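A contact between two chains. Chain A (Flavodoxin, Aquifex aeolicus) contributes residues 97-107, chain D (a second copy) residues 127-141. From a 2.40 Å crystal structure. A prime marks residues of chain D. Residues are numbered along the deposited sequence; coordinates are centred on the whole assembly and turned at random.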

# COMPACT_ATOMS: atom_id res chain seq x y z
N SER A 97 -15.90 2.26 7.00
CA SER A 97 -15.13 3.23 7.81
C SER A 97 -16.06 4.26 8.40
O SER A 97 -17.23 4.24 8.13
CB SER A 97 -14.05 3.92 6.97
OG SER A 97 -14.62 4.50 5.80
N GLY A 98 -15.51 5.15 9.23
CA GLY A 98 -16.26 6.21 9.87
C GLY A 98 -16.65 7.27 8.86
O GLY A 98 -17.66 7.95 9.02
N GLY A 99 -15.86 7.39 7.80
CA GLY A 99 -16.04 8.47 6.85
C GLY A 99 -15.39 8.18 5.53
O GLY A 99 -14.45 7.37 5.46
N TRP A 100 -15.91 8.81 4.47
CA TRP A 100 -15.22 8.90 3.18
C TRP A 100 -13.94 9.68 3.38
O TRP A 100 -13.93 10.74 4.04
CB TRP A 100 -16.12 9.57 2.11
CG TRP A 100 -17.32 8.77 1.92
CD1 TRP A 100 -18.57 9.01 2.45
CD2 TRP A 100 -17.40 7.52 1.23
NE1 TRP A 100 -19.43 7.98 2.10
CE2 TRP A 100 -18.74 7.06 1.35
CE3 TRP A 100 -16.48 6.74 0.51
CZ2 TRP A 100 -19.18 5.85 0.77
CZ3 TRP A 100 -16.92 5.53 -0.08
CH2 TRP A 100 -18.26 5.11 0.06
N GLY A 101 -12.86 9.14 2.82
CA GLY A 101 -11.52 9.66 3.03
C GLY A 101 -10.91 9.12 4.33
O GLY A 101 -9.84 9.55 4.75
N GLY A 102 -11.61 8.15 4.92
CA GLY A 102 -11.27 7.61 6.24
C GLY A 102 -10.43 6.38 6.22
O GLY A 102 -9.99 5.90 7.27
N GLY A 103 -10.22 5.81 5.04
CA GLY A 103 -9.22 4.76 4.90
C GLY A 103 -9.78 3.42 4.56
O GLY A 103 -9.10 2.43 4.76
N ASN A 104 -11.00 3.37 4.03
CA ASN A 104 -11.62 2.10 3.65
C ASN A 104 -10.99 1.35 2.47
O ASN A 104 -11.08 0.11 2.42
CB ASN A 104 -13.15 2.17 3.52
CG ASN A 104 -13.64 3.35 2.68
OD1 ASN A 104 -14.67 3.97 3.02
ND2 ASN A 104 -12.96 3.65 1.59
N GLU A 105 -10.39 2.09 1.52
CA GLU A 105 -9.68 1.44 0.43
C GLU A 105 -8.34 0.93 0.92
O GLU A 105 -7.90 -0.11 0.48
CB GLU A 105 -9.49 2.35 -0.79
CG GLU A 105 -10.81 2.85 -1.37
CD GLU A 105 -10.59 3.92 -2.41
OE1 GLU A 105 -9.53 4.60 -2.37
OE2 GLU A 105 -11.46 4.09 -3.29
N VAL A 106 -7.71 1.68 1.82
CA VAL A 106 -6.46 1.29 2.41
C VAL A 106 -6.67 0.06 3.31
O VAL A 106 -5.81 -0.83 3.34
CB VAL A 106 -5.80 2.47 3.17
CG1 VAL A 106 -4.49 2.06 3.81
CG2 VAL A 106 -5.57 3.65 2.23
N ALA A 107 -7.79 -0.02 4.03
CA ALA A 107 -8.09 -1.23 4.83
C ALA A 107 -8.27 -2.46 3.94
O ALA A 107 -7.73 -3.52 4.25
CB ALA A 107 -9.33 -1.03 5.75
N ASP D 127 -8.96 15.33 11.25
CA ASP D 127 -10.14 16.21 11.22
C ASP D 127 -11.31 15.63 10.46
O ASP D 127 -11.14 15.14 9.32
CB ASP D 127 -9.81 17.57 10.58
CG ASP D 127 -8.75 18.35 11.35
OD1 ASP D 127 -7.88 17.70 12.01
OD2 ASP D 127 -8.82 19.62 11.29
N TYR D 128 -12.48 15.67 11.08
CA TYR D 128 -13.71 15.44 10.36
C TYR D 128 -14.34 16.78 9.96
O TYR D 128 -14.58 17.68 10.77
CB TYR D 128 -14.68 14.60 11.18
CG TYR D 128 -14.54 13.12 10.96
CD1 TYR D 128 -13.34 12.45 11.24
CD2 TYR D 128 -15.62 12.37 10.47
CE1 TYR D 128 -13.22 11.08 11.05
CE2 TYR D 128 -15.50 10.99 10.27
CZ TYR D 128 -14.30 10.36 10.57
OH TYR D 128 -14.20 9.01 10.37
N VAL D 129 -14.62 16.86 8.68
CA VAL D 129 -14.96 18.08 8.00
C VAL D 129 -16.47 18.06 7.60
O VAL D 129 -17.08 19.10 7.34
CB VAL D 129 -13.88 18.26 6.90
CG1 VAL D 129 -14.38 18.14 5.48
CG2 VAL D 129 -12.97 19.45 7.22
N GLY D 130 -17.05 16.86 7.63
CA GLY D 130 -18.49 16.61 7.65
C GLY D 130 -18.71 15.39 8.55
O GLY D 130 -17.75 14.80 9.08
N LYS D 131 -19.97 15.00 8.72
CA LYS D 131 -20.32 13.87 9.58
C LYS D 131 -19.56 12.60 9.20
O LYS D 131 -19.02 11.92 10.07
CB LYS D 131 -21.83 13.60 9.56
CG LYS D 131 -22.64 14.32 10.63
CD LYS D 131 -22.62 13.54 11.96
CE LYS D 131 -23.55 12.29 11.95
NZ LYS D 131 -25.02 12.63 12.09
N LYS D 132 -19.57 12.26 7.91
CA LYS D 132 -18.86 11.06 7.43
C LYS D 132 -17.86 11.50 6.35
O LYS D 132 -17.78 10.92 5.28
CB LYS D 132 -19.84 9.97 6.91
CG LYS D 132 -21.01 9.62 7.84
CD LYS D 132 -21.14 8.09 8.09
CE LYS D 132 -22.51 7.63 8.73
NZ LYS D 132 -23.12 8.48 9.84
N PHE D 133 -17.09 12.53 6.66
CA PHE D 133 -16.15 13.05 5.71
C PHE D 133 -14.80 13.50 6.28
O PHE D 133 -14.70 14.40 7.10
CB PHE D 133 -16.78 14.15 4.85
CG PHE D 133 -16.16 14.26 3.49
CD1 PHE D 133 -15.04 15.09 3.28
CD2 PHE D 133 -16.66 13.51 2.43
CE1 PHE D 133 -14.45 15.22 2.01
CE2 PHE D 133 -16.07 13.61 1.16
CZ PHE D 133 -14.95 14.47 0.94
N THR D 134 -13.74 12.86 5.80
CA THR D 134 -12.42 13.10 6.37
C THR D 134 -11.30 12.99 5.32
O THR D 134 -11.59 12.91 4.13
CB THR D 134 -12.21 12.22 7.65
OG1 THR D 134 -11.03 12.65 8.32
CG2 THR D 134 -12.17 10.73 7.33
N LEU D 135 -10.04 12.99 5.77
CA LEU D 135 -8.90 13.09 4.85
C LEU D 135 -7.60 12.53 5.45
O LEU D 135 -6.53 13.17 5.45
CB LEU D 135 -8.75 14.52 4.30
CG LEU D 135 -8.97 15.92 4.94
CD1 LEU D 135 -9.79 15.99 6.25
CD2 LEU D 135 -7.67 16.71 5.08
N HIS D 136 -7.73 11.29 5.91
CA HIS D 136 -6.75 10.61 6.72
C HIS D 136 -5.44 10.34 5.97
O HIS D 136 -4.39 10.37 6.59
CB HIS D 136 -7.33 9.28 7.27
CG HIS D 136 -8.37 9.43 8.36
ND1 HIS D 136 -8.60 10.61 9.05
CD2 HIS D 136 -9.21 8.52 8.91
CE1 HIS D 136 -9.55 10.42 9.94
NE2 HIS D 136 -9.93 9.16 9.89
N TYR D 137 -5.50 10.06 4.66
CA TYR D 137 -4.29 9.87 3.84
C TYR D 137 -4.11 11.02 2.85
O TYR D 137 -3.21 10.99 2.02
CB TYR D 137 -4.26 8.45 3.15
CG TYR D 137 -4.46 7.42 4.22
CD1 TYR D 137 -5.71 6.82 4.44
CD2 TYR D 137 -3.45 7.18 5.13
CE1 TYR D 137 -5.90 5.97 5.54
CE2 TYR D 137 -3.62 6.33 6.19
CZ TYR D 137 -4.83 5.73 6.40
OH TYR D 137 -4.94 4.90 7.48
N GLY D 138 -4.95 12.05 2.97
CA GLY D 138 -4.90 13.19 2.05
C GLY D 138 -6.32 13.54 1.63
O GLY D 138 -7.24 12.82 1.94
N ALA D 139 -6.49 14.63 0.91
CA ALA D 139 -7.84 15.02 0.54
C ALA D 139 -8.23 14.21 -0.67
O ALA D 139 -7.43 14.06 -1.63
CB ALA D 139 -7.93 16.53 0.28
N VAL D 140 -9.43 13.64 -0.61
CA VAL D 140 -9.95 12.84 -1.71
C VAL D 140 -11.35 13.29 -2.09
O VAL D 140 -12.13 13.71 -1.22
CB VAL D 140 -9.86 11.30 -1.43
CG1 VAL D 140 -8.45 10.88 -1.39
CG2 VAL D 140 -10.58 10.88 -0.13
N VAL D 141 -11.63 13.27 -3.39
CA VAL D 141 -12.96 13.58 -3.95
C VAL D 141 -13.22 12.73 -5.21
O VAL D 141 -12.32 12.46 -6.00
CB VAL D 141 -13.16 15.11 -4.30
CG1 VAL D 141 -14.65 15.40 -4.67
CG2 VAL D 141 -12.75 16.03 -3.14
O HOH W 1 -7.61 10.20 2.77

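Three hydrogen bonds carry this contact, and all of them run from backbone to backbone. Trp100 N donates to Lys132′ O at 2.9 Å, Thr134′ N donates to Trp100 O at 2.8 Å, and His136′ N donates to Gly101 O at 3.0 Å. The first two use both the amide and the carbonyl of Trp100 and straddle Phe133′, making a single beta bridge in which the CA atoms of Trp100 and Phe133′ lie 5.0 Å apart. The first rule is that main-chain polarity sets the register, so the polar pairing does not rest on the identity of any side chain.

The bond to Gly101 extends the pairing past the bridge. Its carbonyl also accepts from water 1, with Gly101 O 3.1 Å from the water O. Tyr137′ N donates to the water O at 2.8 Å, and the water O donates to Gly138′ O, also at 2.8 Å. It therefore ties the chain A carbonyl to the turn that follows His136′, giving a partner to an amide that lies 4.4 Å from Gly101 O, measured from Tyr137′ N.

The Trp100 and Gly101 carbonyls lie within a type II beta turn from Gly99 to Gly102, closed by a weak hydrogen bond from Gly102 N to Gly99 O at 3.0 Å. Gly101 has positive phi, which by itself favours glycine, and the neighbour adds a second reason: a CB here would point toward chain D and sit 2.0 Å from Thr134′ O. With no CB, Gly101 CA approaches Thr134′ O to 3.4 Å in a CA-H...O contact. At Gly98 only the neighbour speaks, a CB lying 2.6 Å from Tyr128′ OH; at Gly103 the backbone angles by themselves call for glycine, and a CB would also lie 2.9 Å from Tyr137′ CE1. At Gly99 the fit would be tight, with 3.1 Å from a CB to Tyr128′ CE2. Bare backbone is thus much of the surface on which chain D packs.

Chain D supplies most of the side chains that fill in around this ribbon. Thr134′ lays its methyl on the turn, CG2 coming 3.4 Å from Gly102 CA, while its OG1 is engaged within its own chain, donating to Asp127′ O at 2.7 Å. Val140′ CG2 reaches Gly101 CA at 3.5 Å. The His136′ ring meets Gly102 O at its edge, with CD2 3.2 Å from that oxygen, so a polarised ring C-H faces a carbonyl.

Apolar contacts form at the bridge and at the helix. At the bridge, Trp100 CB lies 4.0 Å from Phe133′ CD2; separately, Trp100 O sits over one face of the Phe133′ ring. At the helix Gly103, the N-cap residue, brings its CA to 3.6 Å from Tyr137′ CE1, at the ring edge. One helical turn on, Val106 points toward chain D and sets CG2 3.9 Å from Tyr137′ CD1, so a single tyrosine ring packs against both the cap and the first turn of the helix.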